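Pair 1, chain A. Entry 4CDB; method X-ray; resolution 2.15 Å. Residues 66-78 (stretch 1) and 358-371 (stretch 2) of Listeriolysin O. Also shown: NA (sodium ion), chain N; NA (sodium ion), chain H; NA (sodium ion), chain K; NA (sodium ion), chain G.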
# COMPACT_ATOMS: atom_id res chain seq x y z
N LYS A 66 -2.47 16.71 -4.94
CA LYS A 66 -3.87 16.75 -4.52
C LYS A 66 -4.02 16.31 -3.07
O LYS A 66 -3.33 15.39 -2.61
CB LYS A 66 -4.73 15.87 -5.43
CG LYS A 66 -6.23 15.94 -5.12
CD LYS A 66 -7.01 14.79 -5.75
CE LYS A 66 -7.44 15.10 -7.18
NZ LYS A 66 -6.30 15.05 -8.14
N LYS A 67 -4.92 16.96 -2.34
CA LYS A 67 -5.21 16.59 -0.97
C LYS A 67 -6.14 15.39 -0.93
O LYS A 67 -7.21 15.41 -1.54
CB LYS A 67 -5.84 17.77 -0.22
CG LYS A 67 -6.23 17.46 1.21
CD LYS A 67 -7.00 18.62 1.83
CE LYS A 67 -7.44 18.29 3.24
NZ LYS A 67 -8.28 19.37 3.83
N LYS A 68 -5.73 14.34 -0.23
CA LYS A 68 -6.54 13.13 -0.11
C LYS A 68 -6.81 12.77 1.35
O LYS A 68 -6.09 13.22 2.25
CB LYS A 68 -5.87 11.95 -0.82
CG LYS A 68 -5.55 12.20 -2.29
CD LYS A 68 -6.81 12.43 -3.10
CE LYS A 68 -7.23 11.18 -3.86
NZ LYS A 68 -7.54 10.03 -2.96
N SER A 69 -7.83 11.96 1.58
CA SER A 69 -8.15 11.49 2.92
C SER A 69 -8.26 9.97 2.96
O SER A 69 -8.90 9.36 2.11
CB SER A 69 -9.46 12.10 3.41
OG SER A 69 -9.31 13.48 3.71
N ILE A 70 -7.63 9.37 3.97
CA ILE A 70 -7.81 7.95 4.23
C ILE A 70 -8.53 7.77 5.57
O ILE A 70 -7.97 8.05 6.63
CB ILE A 70 -6.48 7.15 4.14
CG1 ILE A 70 -6.70 5.69 4.56
CG2 ILE A 70 -5.38 7.79 4.98
CD1 ILE A 70 -5.51 4.79 4.30
N ASN A 71 -9.78 7.33 5.50
CA ASN A 71 -10.63 7.19 6.68
C ASN A 71 -11.11 5.74 6.79
O ASN A 71 -11.95 5.30 6.01
CB ASN A 71 -11.82 8.14 6.59
CG ASN A 71 -11.98 9.00 7.83
OD1 ASN A 71 -11.91 10.23 7.77
ND2 ASN A 71 -12.20 8.35 8.97
N GLN A 72 -10.58 5.02 7.77
CA GLN A 72 -10.73 3.57 7.81
C GLN A 72 -10.85 2.98 9.22
O GLN A 72 -10.08 3.34 10.12
CB GLN A 72 -9.56 2.93 7.06
CG GLN A 72 -9.53 1.42 7.08
CD GLN A 72 -8.43 0.86 6.21
OE1 GLN A 72 -8.23 1.31 5.08
NE2 GLN A 72 -7.71 -0.13 6.73
N ASN A 73 -11.81 2.08 9.41
CA ASN A 73 -12.00 1.42 10.69
C ASN A 73 -11.51 -0.03 10.65
O ASN A 73 -12.00 -0.83 9.86
CB ASN A 73 -13.47 1.47 11.11
CG ASN A 73 -14.01 2.88 11.14
OD1 ASN A 73 -13.26 3.85 11.17
ND2 ASN A 73 -15.33 3.00 11.12
N ASN A 74 -10.54 -0.35 11.51
CA ASN A 74 -9.94 -1.68 11.51
C ASN A 74 -10.23 -2.46 12.79
O ASN A 74 -10.01 -1.96 13.90
CB ASN A 74 -8.43 -1.58 11.29
CG ASN A 74 -8.08 -0.93 9.96
OD1 ASN A 74 -8.78 -1.11 8.97
ND2 ASN A 74 -7.00 -0.15 9.94
N ALA A 75 -10.72 -3.68 12.64
CA ALA A 75 -10.98 -4.55 13.78
C ALA A 75 -9.77 -5.42 14.06
O ALA A 75 -9.54 -5.84 15.20
CB ALA A 75 -12.21 -5.41 13.51
N ASP A 76 -8.98 -5.69 13.02
CA ASP A 76 -7.77 -6.49 13.16
C ASP A 76 -6.60 -5.64 13.63
O ASP A 76 -6.15 -4.73 12.93
CB ASP A 76 -7.41 -7.15 11.83
CG ASP A 76 -8.48 -8.10 11.33
OD1 ASP A 76 -8.98 -8.90 12.15
OD2 ASP A 76 -8.82 -8.04 10.13
N ILE A 77 -6.09 -5.94 14.83
CA ILE A 77 -4.94 -5.23 15.37
C ILE A 77 -3.66 -5.85 14.82
O ILE A 77 -3.50 -7.07 14.84
CB ILE A 77 -4.90 -5.29 16.90
CG1 ILE A 77 -6.30 -5.14 17.49
CG2 ILE A 77 -3.93 -4.24 17.46
CD1 ILE A 77 -6.96 -3.81 17.20
N GLN A 78 -2.75 -5.00 14.34
CA GLN A 78 -1.47 -5.46 13.80
C GLN A 78 -0.48 -5.80 14.92
O GLN A 78 -0.61 -5.30 16.04
CB GLN A 78 -0.88 -4.40 12.87
CG GLN A 78 -1.76 -4.11 11.66
CD GLN A 78 -2.05 -5.35 10.84
OE1 GLN A 78 -1.13 -6.01 10.36
NE2 GLN A 78 -3.32 -5.69 10.71
N GLU A 358 -18.07 -6.82 23.36
CA GLU A 358 -18.22 -6.20 22.05
C GLU A 358 -16.86 -5.99 21.38
O GLU A 358 -15.85 -5.76 22.05
CB GLU A 358 -18.96 -4.87 22.17
CG GLU A 358 -19.82 -4.53 20.97
CD GLU A 358 -21.11 -5.34 20.93
OE1 GLU A 358 -21.47 -5.94 21.96
OE2 GLU A 358 -21.75 -5.37 19.86
N LEU A 359 -16.85 -6.08 20.05
CA LEU A 359 -15.61 -5.99 19.29
C LEU A 359 -15.04 -4.57 19.31
O LEU A 359 -15.73 -3.61 19.00
CB LEU A 359 -15.86 -6.45 17.85
CG LEU A 359 -14.64 -6.77 16.98
CD1 LEU A 359 -13.76 -7.81 17.65
CD2 LEU A 359 -15.09 -7.26 15.61
N ALA A 360 -13.77 -4.46 19.68
CA ALA A 360 -13.07 -3.18 19.70
C ALA A 360 -12.53 -2.85 18.32
O ALA A 360 -11.77 -3.63 17.75
CB ALA A 360 -11.95 -3.20 20.72
N VAL A 361 -12.91 -1.69 17.79
CA VAL A 361 -12.50 -1.29 16.45
C VAL A 361 -11.65 -0.02 16.49
O VAL A 361 -12.01 0.95 17.15
CB VAL A 361 -13.71 -1.06 15.53
CG1 VAL A 361 -13.26 -0.78 14.10
CG2 VAL A 361 -14.66 -2.26 15.57
N ILE A 362 -10.51 -0.05 15.80
CA ILE A 362 -9.67 1.13 15.69
C ILE A 362 -10.16 2.06 14.59
O ILE A 362 -10.23 1.68 13.42
CB ILE A 362 -8.19 0.76 15.42
CG1 ILE A 362 -7.65 -0.14 16.53
CG2 ILE A 362 -7.34 2.01 15.30
CD1 ILE A 362 -6.15 -0.39 16.43
N LYS A 363 -10.49 3.29 14.96
CA LYS A 363 -10.96 4.28 14.00
C LYS A 363 -9.81 5.16 13.51
O LYS A 363 -9.23 5.93 14.28
CB LYS A 363 -12.07 5.14 14.63
CG LYS A 363 -12.59 6.24 13.71
CD LYS A 363 -13.93 6.76 14.20
CE LYS A 363 -14.97 5.65 14.22
NZ LYS A 363 -16.30 6.12 14.71
N ASN A 364 -9.49 5.04 12.23
CA ASN A 364 -8.40 5.81 11.64
C ASN A 364 -8.88 6.91 10.70
O ASN A 364 -9.82 6.71 9.93
CB ASN A 364 -7.44 4.90 10.87
CG ASN A 364 -6.87 3.79 11.73
OD1 ASN A 364 -5.80 3.94 12.32
ND2 ASN A 364 -7.58 2.68 11.81
N ASN A 365 -8.24 8.07 10.78
CA ASN A 365 -8.44 9.13 9.80
C ASN A 365 -7.15 9.91 9.58
O ASN A 365 -6.47 10.29 10.53
CB ASN A 365 -9.59 10.06 10.21
CG ASN A 365 -9.18 11.04 11.29
OD1 ASN A 365 -9.12 12.24 11.06
ND2 ASN A 365 -8.90 10.52 12.48
N SER A 366 -6.81 10.14 8.31
CA SER A 366 -5.57 10.83 7.98
C SER A 366 -5.68 11.56 6.65
O SER A 366 -6.26 11.03 5.69
CB SER A 366 -4.40 9.85 7.94
OG SER A 366 -3.21 10.50 7.54
N GLU A 367 -5.14 12.76 6.59
CA GLU A 367 -5.07 13.51 5.34
C GLU A 367 -3.64 13.47 4.82
O GLU A 367 -2.69 13.47 5.61
CB GLU A 367 -5.50 14.96 5.55
CG GLU A 367 -6.94 15.12 6.01
CD GLU A 367 -7.31 16.57 6.27
OE1 GLU A 367 -6.40 17.43 6.24
OE2 GLU A 367 -8.50 16.85 6.50
N TYR A 368 -3.49 13.42 3.50
CA TYR A 368 -2.17 13.38 2.89
C TYR A 368 -2.16 14.03 1.51
O TYR A 368 -3.20 14.19 0.88
CB TYR A 368 -1.66 11.93 2.81
CG TYR A 368 -2.47 11.02 1.91
CD1 TYR A 368 -3.59 10.36 2.38
CD2 TYR A 368 -2.09 10.82 0.58
CE1 TYR A 368 -4.33 9.52 1.55
CE2 TYR A 368 -2.82 9.99 -0.25
CZ TYR A 368 -3.93 9.34 0.24
OH TYR A 368 -4.66 8.52 -0.59
N ILE A 369 -0.97 14.40 1.05
CA ILE A 369 -0.81 14.98 -0.27
C ILE A 369 -0.39 13.91 -1.27
O ILE A 369 0.69 13.32 -1.14
CB ILE A 369 0.24 16.11 -0.26
CG1 ILE A 369 -0.22 17.25 0.64
CG2 ILE A 369 0.48 16.61 -1.68
CD1 ILE A 369 0.78 18.38 0.77
N GLU A 370 -1.24 13.66 -2.25
CA GLU A 370 -0.92 12.71 -3.31
C GLU A 370 -0.17 13.43 -4.43
O GLU A 370 -0.70 14.36 -5.03
CB GLU A 370 -2.18 12.06 -3.86
CG GLU A 370 -1.93 11.05 -4.97
CD GLU A 370 -3.20 10.60 -5.65
OE1 GLU A 370 -3.91 11.45 -6.22
OE2 GLU A 370 -3.49 9.38 -5.63
N THR A 371 1.06 13.00 -4.69
CA THR A 371 1.87 13.61 -5.74
C THR A 371 1.91 12.73 -6.98
O THR A 371 2.33 11.57 -6.92
CB THR A 371 3.31 13.85 -5.25
OG1 THR A 371 3.28 14.70 -4.10
CG2 THR A 371 4.14 14.52 -6.35
NA NA N . 0.61 -4.07 9.00
NA NA H . -3.71 2.73 12.72
NA NA K . -4.48 5.89 0.34
NA NA G . 3.71 9.53 -7.12
O HOH W 1 -7.71 7.77 -0.14
O HOH W 2 -10.19 -5.66 17.88
O HOH W 3 -5.66 0.48 12.62
O HOH W 4 2.61 7.32 -7.29
O HOH W 5 5.99 10.61 -7.26
O HOH W 6 -2.84 0.98 14.80
O HOH W 7 -1.34 -5.06 7.66

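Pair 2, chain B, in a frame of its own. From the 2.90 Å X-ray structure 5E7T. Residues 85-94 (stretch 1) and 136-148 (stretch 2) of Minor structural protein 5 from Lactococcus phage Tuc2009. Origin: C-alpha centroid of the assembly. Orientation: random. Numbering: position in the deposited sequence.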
# COMPACT_ATOMS: atom_id res chain seq x y z
N LYS B 85 52.25 -28.08 6.95
CA LYS B 85 52.33 -28.65 8.30
C LYS B 85 51.37 -27.90 9.19
O LYS B 85 51.11 -26.72 8.96
CB LYS B 85 53.74 -28.59 8.90
CG LYS B 85 54.86 -28.80 7.90
CD LYS B 85 55.61 -30.07 8.11
CE LYS B 85 56.31 -30.50 6.86
NZ LYS B 85 57.33 -31.55 7.14
N TYR B 86 50.81 -28.60 10.17
CA TYR B 86 49.91 -28.07 11.18
C TYR B 86 50.40 -28.62 12.50
O TYR B 86 50.87 -29.76 12.51
CB TYR B 86 48.46 -28.47 10.92
CG TYR B 86 47.84 -27.70 9.78
CD1 TYR B 86 48.14 -28.00 8.46
CD2 TYR B 86 46.92 -26.68 10.02
CE1 TYR B 86 47.58 -27.28 7.40
CE2 TYR B 86 46.35 -25.96 8.97
CZ TYR B 86 46.68 -26.27 7.66
OH TYR B 86 46.12 -25.58 6.62
N THR B 87 50.38 -27.83 13.57
CA THR B 87 50.86 -28.27 14.87
C THR B 87 49.73 -28.28 15.89
O THR B 87 49.01 -27.29 16.04
CB THR B 87 52.10 -27.45 15.31
OG1 THR B 87 53.13 -27.57 14.32
CG2 THR B 87 52.66 -27.91 16.64
N MET B 88 49.59 -29.42 16.59
CA MET B 88 48.60 -29.59 17.64
C MET B 88 49.30 -29.54 18.97
O MET B 88 50.38 -30.09 19.09
CB MET B 88 47.86 -30.91 17.46
CG MET B 88 46.94 -30.91 16.29
SD MET B 88 46.02 -32.45 16.24
CE MET B 88 44.60 -32.01 17.30
N SER B 89 48.70 -28.85 19.95
CA SER B 89 49.21 -28.65 21.33
C SER B 89 48.00 -28.76 22.27
O SER B 89 46.92 -28.29 21.92
CB SER B 89 49.87 -27.28 21.48
OG SER B 89 49.71 -26.44 20.35
N VAL B 90 48.16 -29.43 23.44
CA VAL B 90 47.06 -29.64 24.39
C VAL B 90 47.61 -29.99 25.76
O VAL B 90 48.67 -30.64 25.85
CB VAL B 90 46.06 -30.72 23.86
CG1 VAL B 90 46.70 -32.10 23.72
CG2 VAL B 90 44.80 -30.78 24.71
N ASP B 91 46.91 -29.54 26.83
CA ASP B 91 47.15 -29.86 28.24
C ASP B 91 46.17 -30.97 28.59
O ASP B 91 44.99 -30.87 28.29
CB ASP B 91 46.93 -28.66 29.16
CG ASP B 91 47.98 -27.57 29.04
OD1 ASP B 91 48.93 -27.74 28.25
OD2 ASP B 91 47.81 -26.53 29.70
N VAL B 92 46.67 -32.03 29.20
CA VAL B 92 45.88 -33.22 29.49
C VAL B 92 46.12 -33.72 30.92
O VAL B 92 47.25 -33.67 31.42
CB VAL B 92 46.22 -34.22 28.36
CG1 VAL B 92 46.73 -35.56 28.86
CG2 VAL B 92 45.05 -34.38 27.41
N MET B 93 45.05 -34.17 31.61
CA MET B 93 45.17 -34.66 32.98
C MET B 93 44.32 -35.87 33.22
O MET B 93 43.14 -35.85 32.88
CB MET B 93 44.83 -33.56 33.99
CG MET B 93 44.60 -34.05 35.38
SD MET B 93 44.87 -32.70 36.50
CE MET B 93 43.98 -33.27 37.79
N PHE B 94 44.91 -36.91 33.81
CA PHE B 94 44.17 -38.12 34.09
C PHE B 94 43.91 -38.14 35.56
O PHE B 94 44.85 -38.20 36.35
CB PHE B 94 44.95 -39.36 33.63
CG PHE B 94 45.11 -39.46 32.13
CD1 PHE B 94 46.10 -38.73 31.47
CD2 PHE B 94 44.28 -40.27 31.37
CE1 PHE B 94 46.27 -38.84 30.09
CE2 PHE B 94 44.43 -40.36 29.99
CZ PHE B 94 45.43 -39.65 29.36
N ASN B 136 46.77 -37.01 37.97
CA ASN B 136 46.49 -35.70 38.53
C ASN B 136 47.58 -34.66 38.24
O ASN B 136 47.80 -33.76 39.04
CB ASN B 136 46.18 -35.80 40.02
CG ASN B 136 44.92 -36.56 40.27
OD1 ASN B 136 43.82 -36.10 39.95
ND2 ASN B 136 45.06 -37.77 40.79
N GLN B 137 48.21 -34.76 37.08
CA GLN B 137 49.24 -33.84 36.64
C GLN B 137 48.92 -33.37 35.23
O GLN B 137 48.46 -34.17 34.41
CB GLN B 137 50.61 -34.53 36.71
CG GLN B 137 51.72 -33.95 35.82
CD GLN B 137 52.41 -32.76 36.39
OE1 GLN B 137 52.78 -32.73 37.56
NE2 GLN B 137 52.69 -31.77 35.56
N TRP B 138 49.13 -32.05 34.95
CA TRP B 138 48.93 -31.52 33.61
C TRP B 138 50.10 -31.86 32.73
O TRP B 138 51.24 -31.47 33.02
CB TRP B 138 48.71 -30.01 33.61
CG TRP B 138 47.37 -29.60 34.12
CD1 TRP B 138 47.11 -28.99 35.31
CD2 TRP B 138 46.10 -29.84 33.50
NE1 TRP B 138 45.76 -28.84 35.47
CE2 TRP B 138 45.12 -29.35 34.38
CE3 TRP B 138 45.70 -30.45 32.30
CZ2 TRP B 138 43.75 -29.39 34.06
CZ3 TRP B 138 44.35 -30.51 32.01
CH2 TRP B 138 43.39 -29.98 32.89
N ILE B 139 49.82 -32.61 31.68
CA ILE B 139 50.84 -32.97 30.71
C ILE B 139 50.56 -32.14 29.45
O ILE B 139 49.44 -32.18 28.92
CB ILE B 139 50.81 -34.50 30.41
CG1 ILE B 139 50.84 -35.37 31.67
CG2 ILE B 139 51.93 -34.89 29.44
CD1 ILE B 139 50.23 -36.79 31.49
N ARG B 140 51.58 -31.40 28.97
CA ARG B 140 51.51 -30.66 27.70
C ARG B 140 52.00 -31.61 26.61
O ARG B 140 53.12 -32.14 26.71
CB ARG B 140 52.42 -29.44 27.73
CG ARG B 140 52.47 -28.74 26.38
CD ARG B 140 52.75 -27.26 26.46
NE ARG B 140 53.73 -26.90 25.45
CZ ARG B 140 53.47 -26.20 24.35
NH1 ARG B 140 52.24 -25.73 24.14
NH2 ARG B 140 54.43 -25.95 23.47
N ILE B 141 51.19 -31.85 25.57
CA ILE B 141 51.55 -32.76 24.48
C ILE B 141 51.49 -32.01 23.16
O ILE B 141 50.49 -31.34 22.90
CB ILE B 141 50.67 -34.04 24.50
CG1 ILE B 141 50.67 -34.69 25.90
CG2 ILE B 141 51.14 -35.05 23.46
CD1 ILE B 141 49.53 -35.49 26.19
N THR B 142 52.55 -32.06 22.35
CA THR B 142 52.64 -31.37 21.05
C THR B 142 53.02 -32.34 19.93
O THR B 142 53.71 -33.34 20.18
CB THR B 142 53.59 -30.15 21.11
OG1 THR B 142 54.96 -30.56 21.01
CG2 THR B 142 53.39 -29.29 22.35
N GLN B 143 52.56 -32.07 18.70
CA GLN B 143 52.83 -32.90 17.51
C GLN B 143 52.57 -32.11 16.23
O GLN B 143 51.50 -31.51 16.07
CB GLN B 143 51.96 -34.16 17.54
CG GLN B 143 52.08 -35.09 16.33
CD GLN B 143 53.35 -35.88 16.30
OE1 GLN B 143 53.57 -36.79 17.11
NE2 GLN B 143 54.16 -35.62 15.29
N THR B 144 53.56 -32.10 15.30
CA THR B 144 53.41 -31.46 14.00
C THR B 144 53.01 -32.56 13.04
O THR B 144 53.57 -33.65 13.10
CB THR B 144 54.66 -30.71 13.58
OG1 THR B 144 55.04 -29.77 14.59
CG2 THR B 144 54.47 -29.98 12.27
N SER B 145 52.01 -32.28 12.20
CA SER B 145 51.48 -33.21 11.22
C SER B 145 51.61 -32.66 9.79
O SER B 145 51.40 -31.47 9.59
CB SER B 145 50.02 -33.51 11.53
OG SER B 145 49.90 -34.19 12.76
N THR B 146 51.95 -33.52 8.81
CA THR B 146 52.02 -33.14 7.40
C THR B 146 50.73 -33.61 6.68
O THR B 146 50.37 -34.80 6.72
CB THR B 146 53.28 -33.66 6.74
OG1 THR B 146 54.40 -33.22 7.48
CG2 THR B 146 53.42 -33.18 5.32
N ILE B 147 50.03 -32.65 6.06
CA ILE B 147 48.78 -32.89 5.35
C ILE B 147 49.00 -33.92 4.24
O ILE B 147 49.86 -33.72 3.38
CB ILE B 147 48.12 -31.57 4.87
CG1 ILE B 147 47.86 -30.60 6.03
CG2 ILE B 147 46.85 -31.84 4.07
CD1 ILE B 147 46.97 -31.15 7.16
N PRO B 148 48.26 -35.06 4.28
CA PRO B 148 48.44 -36.08 3.24
C PRO B 148 47.79 -35.65 1.91
O PRO B 148 46.93 -34.75 1.88
CB PRO B 148 47.76 -37.30 3.85
CG PRO B 148 46.68 -36.72 4.69
CD PRO B 148 47.21 -35.45 5.25
O HOH W 8 47.66 -36.69 34.51

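Each pair is an antiparallel two-strand ladder, and the backbones superpose with an RMSD of 0.5 Å over 14 central residues. The strand directions differ by 137° in pair 1 and 158° in pair 2. In both, hydrogen-bonded and non-hydrogen-bonded pairs alternate along the ladder, so the register carries over directly: Lys A68 opposite Tyr A368 matches Tyr B86 opposite Ser B145, and Asn A74 opposite Ile A362 matches Val B92 opposite Ile B139. The hydrogen-bonded pairs are closed by reciprocal amide-carbonyl bonds. Ile A70 N donates to Ser A366 O at 2.8 Å, and at the matching place Met B88 N donates to Gln B143 O at 2.9 Å. Between these rungs, CA-H groups approach carbonyl oxygens, as with Asn A73 CA and Ile A362 O at 3.3 Å and Asp B91 CA and Ile B139 O at 3.3 Å. Because this framework uses main-chain atoms, it tolerates very different side chains.

The face bearing Lys A68, Ile A70 and Tyr A368 shows one solution. Lys A68 lays its aliphatic CB over a face of the Tyr A368 ring, 3.7 Å from the centroid, a CH-pi contact that suits a side chain greasy near its root and charged at its end. Ile A70 CG2 adds an apolar contact with Tyr A368 CE1 at 4.0 Å. In pair 2 the aromatic residue is on the other strand: Tyr B86 matches Lys A68, and small Ser B145 matches Tyr A368. The Tyr B86 ring instead packs against Ile B147, CD1 to CG1 at 3.6 Å.

Farther along this face, three positions are polar in pair 1 and aliphatic in pair 2: Gln A72, Asn A74 and Asn A364 match Val B90, Val B92 and Ile B141, whereas Ile A362 and Ile B139 are alike. Asn A364 and Ile B141 have side-chain centres only 0.9 Å apart. The amide allows Asn A364 ND2 to donate to Gln A72 O at 3.1 Å, supplementing the backbone bonds, while its OD1 binds the sodium ion NA of chain H at 2.4 Å. Ile B141 can offer only hydrocarbon, and its CD1 meets Val B92 CG1 at 3.9 Å; branched aliphatic chains suit this buried place.

On the opposite face, Ser A69 and Glu A367 match Thr B87 and Thr B144. Glu A367 is long enough to reach along its face to Lys A67, forming a long salt bridge from NZ to OE1 at 3.6 Å. The shorter threonines meet directly across the ladder, OG1 of Thr B87 lying 2.9 Å from OG1 of Thr B144. Lys B85, matching Lys A67, makes a weak hydrogen bond from NZ to Thr B146 OG1 at 3.4 Å.

The end of the ladder differs most in bulk. Ala A75 and Val A361 match Met B93 and Trp B138. The small pair makes a modest apolar contact, Ala A75 CB to Val A361 CG2 at 4.5 Å. Long, flexible Met B93 instead spreads over the broad indole: its CB lies 3.7 Å from the centroid of the six-membered ring of Trp B138, and its SD 4.2 Å from that of the five-membered ring.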